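Catechol 2,3-dioxygenase (PDB 3HPY) probably cleaves the aromatic ring of catechol with O2 at a mononuclear iron centre, giving 2-hydroxy-6-oxohexa-2,4-dienoate, and binds 4-methylcatechol in its pocket. Local coordinates at residues K46-R51 against A148-D153; D52-I57 against G99-T104; L17-G22 against I58-T63. All blocks are in the same frame, centred on the assembly; numbering follows the deposited sequence.

Contact 1 (K46-R51 against A148-D153)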
ATOM      1  N   LYS C  46      26.327  -0.440   3.568  1.00 29.99           N
ATOM      2  CA  LYS C  46      25.559   0.780   3.326  1.00 29.16           C
ATOM      3  C   LYS C  46      24.208   0.387   2.721  1.00 28.32           C
ATOM      4  O   LYS C  46      24.051  -0.723   2.205  1.00 29.41           O
ATOM      5  CB  LYS C  46      26.294   1.708   2.359  1.00 28.77           C
ATOM      6  CG  LYS C  46      26.282   1.236   0.905  1.00 30.00           C
ATOM      7  CD  LYS C  46      26.972   2.252   0.018  1.00 31.43           C
ATOM      8  CE  LYS C  46      26.044   3.418  -0.310  1.00 32.23           C
ATOM      9  NZ  LYS C  46      25.029   2.994  -1.332  1.00 28.91           N
ATOM     10  N   CYS C  47      23.228   1.279   2.800  1.00 27.25           N
ATOM     11  CA  CYS C  47      21.923   0.996   2.215  1.00 25.90           C
ATOM     12  C   CYS C  47      22.100   1.245   0.724  1.00 25.80           C
ATOM     13  O   CYS C  47      22.837   2.154   0.337  1.00 24.60           O
ATOM     14  CB  CYS C  47      20.865   1.922   2.812  1.00 25.26           C
ATOM     15  SG  CYS C  47      20.551   1.612   4.575  1.00 23.90           S
ATOM     16  N   TRP C  48      21.449   0.439  -0.114  1.00 24.21           N
ATOM     17  CA  TRP C  48      21.606   0.600  -1.552  1.00 23.95           C
ATOM     18  C   TRP C  48      21.332   2.009  -2.054  1.00 24.76           C
ATOM     19  O   TRP C  48      21.965   2.448  -3.014  1.00 24.51           O
ATOM     20  CB  TRP C  48      20.718  -0.385  -2.323  1.00 24.86           C
ATOM     21  CG  TRP C  48      19.245  -0.068  -2.266  1.00 24.08           C
ATOM     22  CD1 TRP C  48      18.341  -0.509  -1.336  1.00 22.85           C
ATOM     23  CD2 TRP C  48      18.515   0.785  -3.165  1.00 23.01           C
ATOM     24  NE1 TRP C  48      17.092   0.021  -1.601  1.00 22.66           N
ATOM     25  CE2 TRP C  48      17.172   0.819  -2.716  1.00 23.72           C
ATOM     26  CE3 TRP C  48      18.867   1.529  -4.300  1.00 26.46           C
ATOM     27  CZ2 TRP C  48      16.178   1.564  -3.370  1.00 24.12           C
ATOM     28  CZ3 TRP C  48      17.865   2.277  -4.958  1.00 25.90           C
ATOM     29  CH2 TRP C  48      16.544   2.286  -4.484  1.00 25.75           C
ATOM     30  N   ASP C  49      20.411   2.724  -1.406  1.00 24.07           N
ATOM     31  CA  ASP C  49      20.052   4.071  -1.859  1.00 25.70           C
ATOM     32  C   ASP C  49      20.909   5.230  -1.335  1.00 24.24           C
ATOM     33  O   ASP C  49      20.796   6.342  -1.842  1.00 24.74           O
ATOM     34  CB  ASP C  49      18.569   4.357  -1.560  1.00 24.83           C
ATOM     35  CG  ASP C  49      17.877   5.125  -2.686  1.00 27.03           C
ATOM     36  OD1 ASP C  49      18.530   5.415  -3.710  1.00 25.25           O
ATOM     37  OD2 ASP C  49      16.672   5.437  -2.559  1.00 29.35           O
ATOM     38  N   GLU C  50      21.757   4.992  -0.337  1.00 23.02           N
ATOM     39  CA  GLU C  50      22.604   6.074   0.180  1.00 23.32           C
ATOM     40  C   GLU C  50      23.704   6.276  -0.836  1.00 23.15           C
ATOM     41  O   GLU C  50      23.848   5.463  -1.741  1.00 21.30           O
ATOM     42  CB  GLU C  50      23.232   5.703   1.523  1.00 19.77           C
ATOM     43  CG  GLU C  50      22.222   5.329   2.580  1.00 23.96           C
ATOM     44  CD  GLU C  50      22.869   4.812   3.854  1.00 24.17           C
ATOM     45  OE1 GLU C  50      23.778   3.951   3.756  1.00 27.46           O
ATOM     46  OE2 GLU C  50      22.458   5.259   4.948  1.00 24.11           O
ATOM     47  N   ARG C  51      24.484   7.343  -0.689  1.00 22.98           N
ATOM     48  CA  ARG C  51      25.560   7.595  -1.639  1.00 26.90           C
ATOM     49  C   ARG C  51      26.956   7.410  -1.051  1.00 26.58           C
ATOM     50  O   ARG C  51      27.909   7.133  -1.784  1.00 26.44           O
ATOM     51  CB  ARG C  51      25.421   9.009  -2.225  1.00 29.76           C
ATOM     52  CG  ARG C  51      24.047   9.252  -2.827  1.00 30.44           C
ATOM     53  CD  ARG C  51      24.016  10.440  -3.761  1.00 32.38           C
ATOM     54  NE  ARG C  51      22.653  10.684  -4.221  1.00 32.42           N
ATOM     55  CZ  ARG C  51      22.305  11.662  -5.048  1.00 33.33           C
ATOM     56  NH1 ARG C  51      23.222  12.498  -5.517  1.00 33.19           N
ATOM     57  NH2 ARG C  51      21.037  11.803  -5.401  1.00 32.31           N
ATOM     58  N   ALA C 148      16.463  -4.853   2.142  1.00 22.45           N
ATOM     59  CA  ALA C 148      17.060  -3.721   1.433  1.00 22.76           C
ATOM     60  C   ALA C 148      16.542  -2.338   1.832  1.00 22.02           C
ATOM     61  O   ALA C 148      15.893  -1.663   1.045  1.00 20.72           O
ATOM     62  CB  ALA C 148      16.897  -3.930  -0.077  1.00 23.44           C
ATOM     63  N   PRO C 149      16.865  -1.881   3.047  1.00 22.59           N
ATOM     64  CA  PRO C 149      16.390  -0.560   3.474  1.00 21.50           C
ATOM     65  C   PRO C 149      17.021   0.576   2.668  1.00 22.30           C
ATOM     66  O   PRO C 149      18.001   0.362   1.949  1.00 21.24           O
ATOM     67  CB  PRO C 149      16.756  -0.531   4.951  1.00 19.50           C
ATOM     68  CG  PRO C 149      18.039  -1.326   4.977  1.00 21.47           C
ATOM     69  CD  PRO C 149      17.719  -2.502   4.080  1.00 21.17           C
ATOM     70  N   ILE C 150      16.457   1.776   2.813  1.00 22.60           N
ATOM     71  CA  ILE C 150      16.893   2.968   2.086  1.00 24.76           C
ATOM     72  C   ILE C 150      17.952   3.847   2.761  1.00 24.66           C
ATOM     73  O   ILE C 150      18.726   4.508   2.077  1.00 25.78           O
ATOM     74  CB  ILE C 150      15.666   3.849   1.727  1.00 27.31           C
ATOM     75  CG1 ILE C 150      14.881   3.202   0.578  1.00 28.37           C
ATOM     76  CG2 ILE C 150      16.107   5.244   1.309  1.00 30.45           C
ATOM     77  CD1 ILE C 150      14.237   1.876   0.933  1.00 31.25           C
ATOM     78  N   GLN C 151      17.971   3.881   4.088  1.00 22.99           N
ATOM     79  CA  GLN C 151      18.970   4.669   4.810  1.00 24.36           C
ATOM     80  C   GLN C 151      19.042   4.290   6.283  1.00 24.08           C
ATOM     81  O   GLN C 151      18.115   3.689   6.822  1.00 23.16           O
ATOM     82  CB  GLN C 151      18.671   6.177   4.717  1.00 22.64           C
ATOM     83  CG  GLN C 151      17.326   6.613   5.298  1.00 24.72           C
ATOM     84  CD  GLN C 151      17.172   8.130   5.395  1.00 24.68           C
ATOM     85  OE1 GLN C 151      17.621   8.875   4.518  1.00 29.79           O
ATOM     86  NE2 GLN C 151      16.510   8.589   6.450  1.00 22.78           N
ATOM     87  N   LEU C 152      20.164   4.629   6.919  1.00 25.72           N
ATOM     88  CA  LEU C 152      20.331   4.411   8.352  1.00 25.50           C
ATOM     89  C   LEU C 152      19.527   5.605   8.874  1.00 25.68           C
ATOM     90  O   LEU C 152      19.962   6.748   8.750  1.00 27.00           O
ATOM     91  CB  LEU C 152      21.812   4.540   8.748  1.00 27.36           C
ATOM     92  CG  LEU C 152      22.145   4.627  10.244  1.00 27.93           C
ATOM     93  CD1 LEU C 152      21.883   3.272  10.892  1.00 27.39           C
ATOM     94  CD2 LEU C 152      23.606   5.048  10.452  1.00 28.64           C
ATOM     95  N   ASP C 153      18.341   5.348   9.418  1.00 24.95           N
ATOM     96  CA  ASP C 153      17.476   6.430   9.891  1.00 24.74           C
ATOM     97  C   ASP C 153      17.878   7.037  11.226  1.00 25.15           C
ATOM     98  O   ASP C 153      17.825   8.252  11.403  1.00 21.55           O
ATOM     99  CB  ASP C 153      16.033   5.944  10.009  1.00 22.95           C
ATOM    100  CG  ASP C 153      15.045   7.076   9.979  1.00 24.55           C
ATOM    101  OD1 ASP C 153      14.853   7.646   8.877  1.00 22.92           O
ATOM    102  OD2 ASP C 153      14.477   7.407  11.046  1.00 24.34           O
TER
HETATM  103  O   HOH W   1      20.084  -1.401   1.381  1.00 37.10           O
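The type I beta turn from Cys-47 to Glu-50, just after strand 43-46 of the N-terminal vicinal oxygen chelate module, rests against the backbone that leads into strand 151-159 of the iron-binding module, so the contact joins the two halves of the extradiol dioxygenase fold. Glu-50 reaches across the contact with its whole length. Its CB leaves the backbone at the last turn position, with CG anti to the carbonyl carbon (chi1 -57°), and Glu-50 CG lies 3.6 Å from Ile-150 O. Beyond CG the chain is extended, which brings CD over Gln-151 CA, and there the carboxylate splits its work. Glu-50 OE2 accepts from Leu-152 N at 3.1 Å in a fairly straight bond (160°), whereas Glu-50 OE1 turns back and accepts from Cys-47 N at 2.9 Å. Both N-H groups come in from above the carboxylate plane, and together they tie the turn to the backbone at Leu-152. Lys-46 NZ donates to both Cys-47 O and Glu-50 O, adding to the turn's own Glu-50 N to Cys-47 O bond. Cys-47 points at the partner segment: its CB is equally near Pro-149 O and Ile-150 O, and Cys-47 SG comes to 3.4 Å from Gln-151 CA. Asp-49 lies alongside Ile-150, its CB near CG2, while its carboxylate forms a salt bridge with Arg-252 of a second subunit; its CB also lies over the centre of one face of the Trp-48 ring. Two residues further on from Leu-152, His-154 is an iron ligand. At the far end of the contact, Trp-48 NE1 at the ring edge gives a weak bond to Ala-148 O, and a water accepts from Trp-48 N at 2.7 Å and donates to Pro-149 O at 2.8 Å.

Contact 2 (D52-I57 against G99-T104)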
ATOM      1  N   ASP C  52      27.065   7.535   0.268  1.00 27.23           N
ATOM      2  CA  ASP C  52      28.353   7.399   0.943  1.00 28.65           C
ATOM      3  C   ASP C  52      28.796   5.954   1.172  1.00 30.36           C
ATOM      4  O   ASP C  52      27.970   5.049   1.309  1.00 31.04           O
ATOM      5  CB  ASP C  52      28.331   8.189   2.256  1.00 29.72           C
ATOM      6  CG  ASP C  52      28.435   9.699   2.029  1.00 28.92           C
ATOM      7  OD1 ASP C  52      28.707  10.108   0.874  1.00 27.57           O
ATOM      8  OD2 ASP C  52      28.261  10.471   2.995  1.00 27.35           O
ATOM      9  N   HIS C  53      30.113   5.753   1.208  1.00 30.78           N
ATOM     10  CA  HIS C  53      30.724   4.431   1.366  1.00 31.51           C
ATOM     11  C   HIS C  53      30.114   3.452   2.367  1.00 30.95           C
ATOM     12  O   HIS C  53      29.940   2.270   2.055  1.00 33.87           O
ATOM     13  CB  HIS C  53      32.214   4.588   1.682  1.00 32.03           C
ATOM     14  CG  HIS C  53      32.946   3.290   1.819  1.00 32.33           C
ATOM     15  ND1 HIS C  53      33.098   2.640   3.026  1.00 33.38           N
ATOM     16  CD2 HIS C  53      33.591   2.530   0.902  1.00 31.95           C
ATOM     17  CE1 HIS C  53      33.809   1.543   2.848  1.00 32.27           C
ATOM     18  NE2 HIS C  53      34.122   1.452   1.567  1.00 33.31           N
ATOM     19  N   SER C  54      29.790   3.933   3.559  1.00 29.18           N
ATOM     20  CA  SER C  54      29.246   3.059   4.588  1.00 28.36           C
ATOM     21  C   SER C  54      28.375   3.798   5.590  1.00 27.76           C
ATOM     22  O   SER C  54      28.498   5.011   5.753  1.00 27.75           O
ATOM     23  CB  SER C  54      30.397   2.415   5.357  1.00 27.86           C
ATOM     24  OG  SER C  54      31.080   3.411   6.112  1.00 25.01           O
ATOM     25  N   CYS C  55      27.512   3.040   6.269  1.00 27.75           N
ATOM     26  CA  CYS C  55      26.613   3.552   7.305  1.00 28.15           C
ATOM     27  C   CYS C  55      26.493   2.492   8.420  1.00 28.00           C
ATOM     28  O   CYS C  55      25.996   2.763   9.511  1.00 27.34           O
ATOM     29  CB  CYS C  55      25.226   3.832   6.730  1.00 29.43           C
ATOM     30  SG  CYS C  55      24.218   2.342   6.467  1.00 30.73           S
ATOM     31  N   TYR C  56      26.962   1.282   8.133  1.00 28.81           N
ATOM     32  CA  TYR C  56      26.905   0.197   9.109  1.00 29.49           C
ATOM     33  C   TYR C  56      28.153  -0.671   8.989  1.00 30.39           C
ATOM     34  O   TYR C  56      28.483  -1.164   7.900  1.00 31.27           O
ATOM     35  CB  TYR C  56      25.666  -0.670   8.875  1.00 27.15           C
ATOM     36  CG  TYR C  56      25.198  -1.411  10.107  1.00 26.69           C
ATOM     37  CD1 TYR C  56      24.433  -0.770  11.081  1.00 26.79           C
ATOM     38  CD2 TYR C  56      25.500  -2.765  10.293  1.00 28.71           C
ATOM     39  CE1 TYR C  56      23.970  -1.456  12.208  1.00 25.36           C
ATOM     40  CE2 TYR C  56      25.042  -3.461  11.419  1.00 27.26           C
ATOM     41  CZ  TYR C  56      24.273  -2.798  12.367  1.00 26.28           C
ATOM     42  OH  TYR C  56      23.782  -3.485  13.455  1.00 27.53           O
ATOM     43  N   ILE C  57      28.844  -0.858  10.109  1.00 31.91           N
ATOM     44  CA  ILE C  57      30.062  -1.658  10.121  1.00 33.79           C
ATOM     45  C   ILE C  57      30.065  -2.633  11.296  1.00 33.43           C
ATOM     46  O   ILE C  57      29.828  -2.243  12.440  1.00 33.46           O
ATOM     47  CB  ILE C  57      31.335  -0.771  10.218  1.00 33.54           C
ATOM     48  CG1 ILE C  57      31.250   0.418   9.254  1.00 34.30           C
ATOM     49  CG2 ILE C  57      32.548  -1.583   9.816  1.00 36.63           C
ATOM     50  CD1 ILE C  57      30.721   1.689   9.875  1.00 31.14           C
ATOM     51  N   GLY C  99      41.450   7.833   7.625  1.00 38.46           N
ATOM     52  CA  GLY C  99      41.966   6.574   7.140  1.00 39.00           C
ATOM     53  C   GLY C  99      41.780   5.453   8.144  1.00 38.71           C
ATOM     54  O   GLY C  99      41.748   4.290   7.758  1.00 38.93           O
ATOM     55  N   GLU C 100      41.653   5.788   9.430  1.00 39.40           N
ATOM     56  CA  GLU C 100      41.482   4.759  10.457  1.00 39.09           C
ATOM     57  C   GLU C 100      40.326   3.866  10.023  1.00 39.81           C
ATOM     58  O   GLU C 100      40.368   2.646  10.201  1.00 40.17           O
ATOM     59  CB  GLU C 100      41.198   5.402  11.821  1.00 39.17           C
ATOM     60  CG  GLU C 100      41.502   4.496  13.001  1.00 39.49           C
ATOM     61  CD  GLU C 100      40.453   3.426  13.198  1.00 41.03           C
ATOM     62  OE1 GLU C 100      40.704   2.466  13.955  1.00 40.68           O
ATOM     63  OE2 GLU C 100      39.368   3.552  12.596  1.00 43.11           O
ATOM     64  N   MET C 101      39.303   4.498   9.449  1.00 39.75           N
ATOM     65  CA  MET C 101      38.126   3.815   8.919  1.00 38.92           C
ATOM     66  C   MET C 101      38.244   3.905   7.397  1.00 39.05           C
ATOM     67  O   MET C 101      38.633   4.943   6.859  1.00 38.65           O
ATOM     68  CB  MET C 101      36.832   4.509   9.374  1.00 38.29           C
ATOM     69  CG  MET C 101      36.035   3.747  10.424  1.00 38.74           C
ATOM     70  SD  MET C 101      34.414   4.507  10.838  1.00 41.12           S
ATOM     71  CE  MET C 101      33.425   4.001   9.442  1.00 41.16           C
ATOM     72  N   LEU C 102      37.919   2.815   6.711  1.00 39.33           N
ATOM     73  CA  LEU C 102      37.992   2.773   5.254  1.00 38.87           C
ATOM     74  C   LEU C 102      37.227   3.922   4.599  1.00 38.79           C
ATOM     75  O   LEU C 102      36.112   4.264   5.009  1.00 39.03           O
ATOM     76  CB  LEU C 102      37.436   1.444   4.745  1.00 40.28           C
ATOM     77  CG  LEU C 102      38.377   0.499   4.008  1.00 38.91           C
ATOM     78  CD1 LEU C 102      37.653  -0.808   3.744  1.00 39.72           C
ATOM     79  CD2 LEU C 102      38.835   1.130   2.713  1.00 39.31           C
ATOM     80  N   GLU C 103      37.851   4.510   3.583  1.00 38.54           N
ATOM     81  CA  GLU C 103      37.279   5.611   2.816  1.00 37.66           C
ATOM     82  C   GLU C 103      36.716   6.748   3.660  1.00 36.62           C
ATOM     83  O   GLU C 103      35.946   7.573   3.162  1.00 36.22           O
ATOM     84  CB  GLU C 103      36.194   5.067   1.890  1.00 37.66           C
ATOM     85  CG  GLU C 103      36.688   3.929   1.019  1.00 39.01           C
ATOM     86  CD  GLU C 103      37.890   4.316   0.176  1.00 40.14           C
ATOM     87  OE1 GLU C 103      37.753   5.177  -0.719  1.00 38.87           O
ATOM     88  OE2 GLU C 103      38.982   3.761   0.411  1.00 42.10           O
ATOM     89  N   THR C 104      37.129   6.805   4.925  1.00 35.09           N
ATOM     90  CA  THR C 104      36.658   7.836   5.843  1.00 35.12           C
ATOM     91  C   THR C 104      37.710   8.860   6.266  1.00 37.35           C
ATOM     92  O   THR C 104      38.903   8.547   6.401  1.00 36.82           O
ATOM     93  CB  THR C 104      36.093   7.201   7.111  1.00 33.49           C
ATOM     94  OG1 THR C 104      35.248   6.105   6.744  1.00 31.28           O
ATOM     95  CG2 THR C 104      35.290   8.225   7.912  1.00 29.43           C
TER
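One face of the His-53 imidazole is met by the aliphatic part of Glu-103, whose CG stands 3.7 Å from the ring centroid in a CH-pi contact, displaced toward the CD2-NE2 side. CB of Glu-103 follows above CG of the ring, and the two side chains cross at about a right angle. Leu-102 meets the same imidazole obliquely, its CB 4.1 Å from His-53 CE1. The chain of Glu-103 bends at chi2 (-57°), which carries the carboxylate away from the ring, where OE1 is held by Thr-125 OG1. ND1 of His-53 is buried here without a partner, whereas NE2 makes a weak hydrogen bond to Thr-35 O. Glu-103 and Leu-102 can present their side chains together because they occupy the centre of a type II beta turn, Met-101 to Thr-104, in the loop between strands 93-96 and 107-111. This turn leans on the run into strand 56-60, where Cys-55 and Tyr-56 form a classic beta bulge opposite Phe-45 in the sheet of the N-terminal module. Within the turn, Thr-104 OG1 donates to Leu-102 O at 2.7 Å. At the first turn position, Met-101 reaches toward Ile-57, and the two meet tip to tip. The thioether bends at chi3 (78°), and Met-101 CE lies 3.6 Å from Ile-57 CD1 and 4.1 Å from Ser-54 OG.

Contact 3 (L17-G22 against I58-T63)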
ATOM      1  N   LEU C  17      28.922 -11.475  17.577  1.00 43.14           N
ATOM      2  CA  LEU C  17      29.628 -12.638  18.112  1.00 44.69           C
ATOM      3  C   LEU C  17      30.261 -13.475  16.995  1.00 46.32           C
ATOM      4  O   LEU C  17      31.366 -13.995  17.154  1.00 46.64           O
ATOM      5  CB  LEU C  17      28.658 -13.507  18.911  1.00 44.29           C
ATOM      6  CG  LEU C  17      27.755 -12.790  19.923  1.00 45.20           C
ATOM      7  CD1 LEU C  17      26.726 -13.764  20.483  1.00 44.57           C
ATOM      8  CD2 LEU C  17      28.599 -12.200  21.037  1.00 45.70           C
ATOM      9  N   ASN C  18      29.550 -13.618  15.877  1.00 46.97           N
ATOM     10  CA  ASN C  18      30.053 -14.384  14.741  1.00 48.59           C
ATOM     11  C   ASN C  18      30.033 -13.515  13.493  1.00 49.22           C
ATOM     12  O   ASN C  18      28.979 -13.252  12.912  1.00 49.72           O
ATOM     13  CB  ASN C  18      29.201 -15.635  14.505  1.00 48.45           C
ATOM     14  CG  ASN C  18      29.813 -16.576  13.475  1.00 49.32           C
ATOM     15  OD1 ASN C  18      30.127 -16.181  12.348  1.00 47.65           O
ATOM     16  ND2 ASN C  18      29.982 -17.833  13.861  1.00 50.99           N
ATOM     17  N   LEU C  19      31.215 -13.078  13.082  1.00 50.37           N
ATOM     18  CA  LEU C  19      31.352 -12.221  11.914  1.00 50.53           C
ATOM     19  C   LEU C  19      30.732 -12.840  10.667  1.00 50.67           C
ATOM     20  O   LEU C  19      29.952 -12.189   9.970  1.00 51.08           O
ATOM     21  CB  LEU C  19      32.830 -11.927  11.662  1.00 50.09           C
ATOM     22  CG  LEU C  19      33.208 -10.466  11.424  1.00 49.80           C
ATOM     23  CD1 LEU C  19      34.703 -10.372  11.156  1.00 51.20           C
ATOM     24  CD2 LEU C  19      32.427  -9.909  10.259  1.00 49.31           C
ATOM     25  N   GLU C  20      31.078 -14.093  10.385  1.00 50.08           N
ATOM     26  CA  GLU C  20      30.553 -14.777   9.207  1.00 50.02           C
ATOM     27  C   GLU C  20      29.045 -14.749   9.103  1.00 48.18           C
ATOM     28  O   GLU C  20      28.501 -14.396   8.058  1.00 47.57           O
ATOM     29  CB  GLU C  20      31.020 -16.233   9.162  1.00 52.00           C
ATOM     30  CG  GLU C  20      32.322 -16.413   8.420  1.00 54.77           C
ATOM     31  CD  GLU C  20      33.449 -15.618   9.038  1.00 56.53           C
ATOM     32  OE1 GLU C  20      34.322 -15.144   8.277  1.00 58.02           O
ATOM     33  OE2 GLU C  20      33.469 -15.476  10.283  1.00 57.32           O
ATOM     34  N   GLU C  21      28.352 -15.125  10.168  1.00 46.62           N
ATOM     35  CA  GLU C  21      26.914 -15.112  10.059  1.00 45.80           C
ATOM     36  C   GLU C  21      26.371 -13.684  10.128  1.00 44.46           C
ATOM     37  O   GLU C  21      25.246 -13.421   9.706  1.00 43.99           O
ATOM     38  CB  GLU C  21      26.269 -16.086  11.074  1.00 47.19           C
ATOM     39  CG  GLU C  21      26.385 -15.789  12.551  1.00 50.12           C
ATOM     40  CD  GLU C  21      25.887 -16.962  13.412  1.00 51.65           C
ATOM     41  OE1 GLU C  21      24.844 -17.566  13.080  1.00 52.84           O
ATOM     42  OE2 GLU C  21      26.536 -17.274  14.432  1.00 51.92           O
ATOM     43  N   GLY C  22      27.194 -12.755  10.617  1.00 42.35           N
ATOM     44  CA  GLY C  22      26.789 -11.363  10.664  1.00 39.49           C
ATOM     45  C   GLY C  22      26.868 -10.815   9.244  1.00 38.16           C
ATOM     46  O   GLY C  22      26.026 -10.021   8.824  1.00 37.89           O
ATOM     47  N   ILE C  58      30.334  -3.902  11.010  1.00 33.76           N
ATOM     48  CA  ILE C  58      30.356  -4.900  12.063  1.00 35.36           C
ATOM     49  C   ILE C  58      31.766  -5.380  12.362  1.00 36.71           C
ATOM     50  O   ILE C  58      32.643  -5.381  11.489  1.00 34.97           O
ATOM     51  CB  ILE C  58      29.461  -6.111  11.717  1.00 36.21           C
ATOM     52  CG1 ILE C  58      29.711  -6.552  10.278  1.00 34.58           C
ATOM     53  CG2 ILE C  58      28.000  -5.740  11.922  1.00 37.53           C
ATOM     54  CD1 ILE C  58      29.103  -7.880   9.929  1.00 31.09           C
ATOM     55  N   ARG C  59      31.966  -5.781  13.612  1.00 37.82           N
ATOM     56  CA  ARG C  59      33.256  -6.258  14.093  1.00 40.85           C
ATOM     57  C   ARG C  59      33.054  -7.415  15.074  1.00 42.45           C
ATOM     58  O   ARG C  59      32.342  -7.267  16.073  1.00 43.40           O
ATOM     59  CB  ARG C  59      33.991  -5.111  14.789  1.00 40.78           C
ATOM     60  CG  ARG C  59      35.294  -5.499  15.462  1.00 41.35           C
ATOM     61  CD  ARG C  59      35.976  -4.271  16.073  1.00 41.24           C
ATOM     62  NE  ARG C  59      35.243  -3.704  17.204  1.00 37.88           N
ATOM     63  CZ  ARG C  59      35.371  -4.115  18.461  1.00 37.81           C
ATOM     64  NH1 ARG C  59      36.207  -5.104  18.754  1.00 37.58           N
ATOM     65  NH2 ARG C  59      34.672  -3.533  19.428  1.00 36.88           N
ATOM     66  N   GLU C  60      33.679  -8.557  14.793  1.00 43.91           N
ATOM     67  CA  GLU C  60      33.549  -9.726  15.661  1.00 45.33           C
ATOM     68  C   GLU C  60      34.170  -9.435  17.014  1.00 46.02           C
ATOM     69  O   GLU C  60      35.390  -9.449  17.160  1.00 47.78           O
ATOM     70  CB  GLU C  60      34.231 -10.954  15.043  1.00 44.92           C
ATOM     71  CG  GLU C  60      34.023 -12.232  15.855  1.00 44.75           C
ATOM     72  CD  GLU C  60      34.676 -13.453  15.238  1.00 44.30           C
ATOM     73  OE1 GLU C  60      34.323 -13.818  14.097  1.00 43.90           O
ATOM     74  OE2 GLU C  60      35.545 -14.055  15.900  1.00 45.26           O
ATOM     75  N   ALA C  61      33.329  -9.168  18.006  1.00 45.93           N
ATOM     76  CA  ALA C  61      33.831  -8.870  19.334  1.00 46.27           C
ATOM     77  C   ALA C  61      33.408  -9.926  20.338  1.00 46.74           C
ATOM     78  O   ALA C  61      32.536 -10.753  20.071  1.00 46.47           O
ATOM     79  CB  ALA C  61      33.352  -7.504  19.781  1.00 45.53           C
ATOM     80  N   ASP C  62      34.040  -9.887  21.503  1.00 47.14           N
ATOM     81  CA  ASP C  62      33.748 -10.836  22.557  1.00 47.13           C
ATOM     82  C   ASP C  62      32.290 -10.714  23.006  1.00 45.88           C
ATOM     83  O   ASP C  62      31.711 -11.669  23.529  1.00 45.40           O
ATOM     84  CB  ASP C  62      34.696 -10.595  23.733  1.00 48.67           C
ATOM     85  CG  ASP C  62      34.731 -11.759  24.695  1.00 50.97           C
ATOM     86  OD1 ASP C  62      35.512 -11.699  25.672  1.00 50.94           O
ATOM     87  OD2 ASP C  62      33.975 -12.733  24.468  1.00 51.18           O
ATOM     88  N   THR C  63      31.697  -9.542  22.792  1.00 44.26           N
ATOM     89  CA  THR C  63      30.305  -9.302  23.172  1.00 43.49           C
ATOM     90  C   THR C  63      29.566  -8.509  22.097  1.00 41.49           C
ATOM     91  O   THR C  63      30.181  -8.006  21.157  1.00 41.09           O
ATOM     92  CB  THR C  63      30.208  -8.516  24.502  1.00 44.63           C
ATOM     93  OG1 THR C  63      28.829  -8.337  24.850  1.00 47.69           O
ATOM     94  CG2 THR C  63      30.849  -7.144  24.361  1.00 45.25           C
TER
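This is a surface contact in which the first turn of helix 19-29 packs against the end of strand 56-60 and the loop that follows it, at the surface of the N-terminal module. Leu-17, Leu-19 and Glu-60 bury the largest areas; Leu-19 and Glu-60 cross obliquely at the point where the two backbones come closest. Glu-60 leaves the strand with CG anti to the backbone N (chi1 -175°) and stays extended, so that its CB packs on CB and CG of Leu-19, Glu-60 CG passes 3.4 Å from Leu-17 O, and its carboxylate arrives beside the helix start. There Glu-60 OE1 accepts a weak but fairly straight bond (161°) from Leu-19 N at 3.4 Å. Asn-18 is the N-cap: its OD1 takes the Glu-21 N-H at 3.0 Å from above the plane of the amide carbonyl. Glu-60 lies at the N-terminal end of the helix, whose dipole would probably favour its negative charge, although Glu-20 OE2 stands 4.2 Å from Glu-60 OE1 and should partly offset this. In the sheet, strand 56-60 runs between strands 43-46 and 9-16, the latter leading directly into the helix. On the sheet side the contact turns apolar. Leu-19 CD2 meets Ile-58 CD1 at 3.9 Å, and both side chains also rest on Val-43. Ile-58 CD1 also lies 3.8 Å from Gly-22 C, close packing at a residue without a side chain. Toward the solvent, Leu-17 turns its CD2 onto the backbone of Thr-63.

In the fold
From the N terminus, strand 9-16 runs into residues 17-22, which pair with 58-63 in contact 3. Before that strand end is reached, the chain passes the turn 46-51, opening contact 1, and 52-57, opening contact 2. Contact 2 closes at 99-104, nested within the long loop that contact 1 completes only at 148-153; contact 3 crosses both. Contacts 2 and 3 share strand 56-60 inside the N-terminal module, contact 2 joining the residues before and at its start to the loop 99-104, contact 3 its end to helix 19-29. Contact 1 instead links that module to the iron-binding one, and it touches contact 2 directly where Glu-50 and Leu-152 pack on Cys-55.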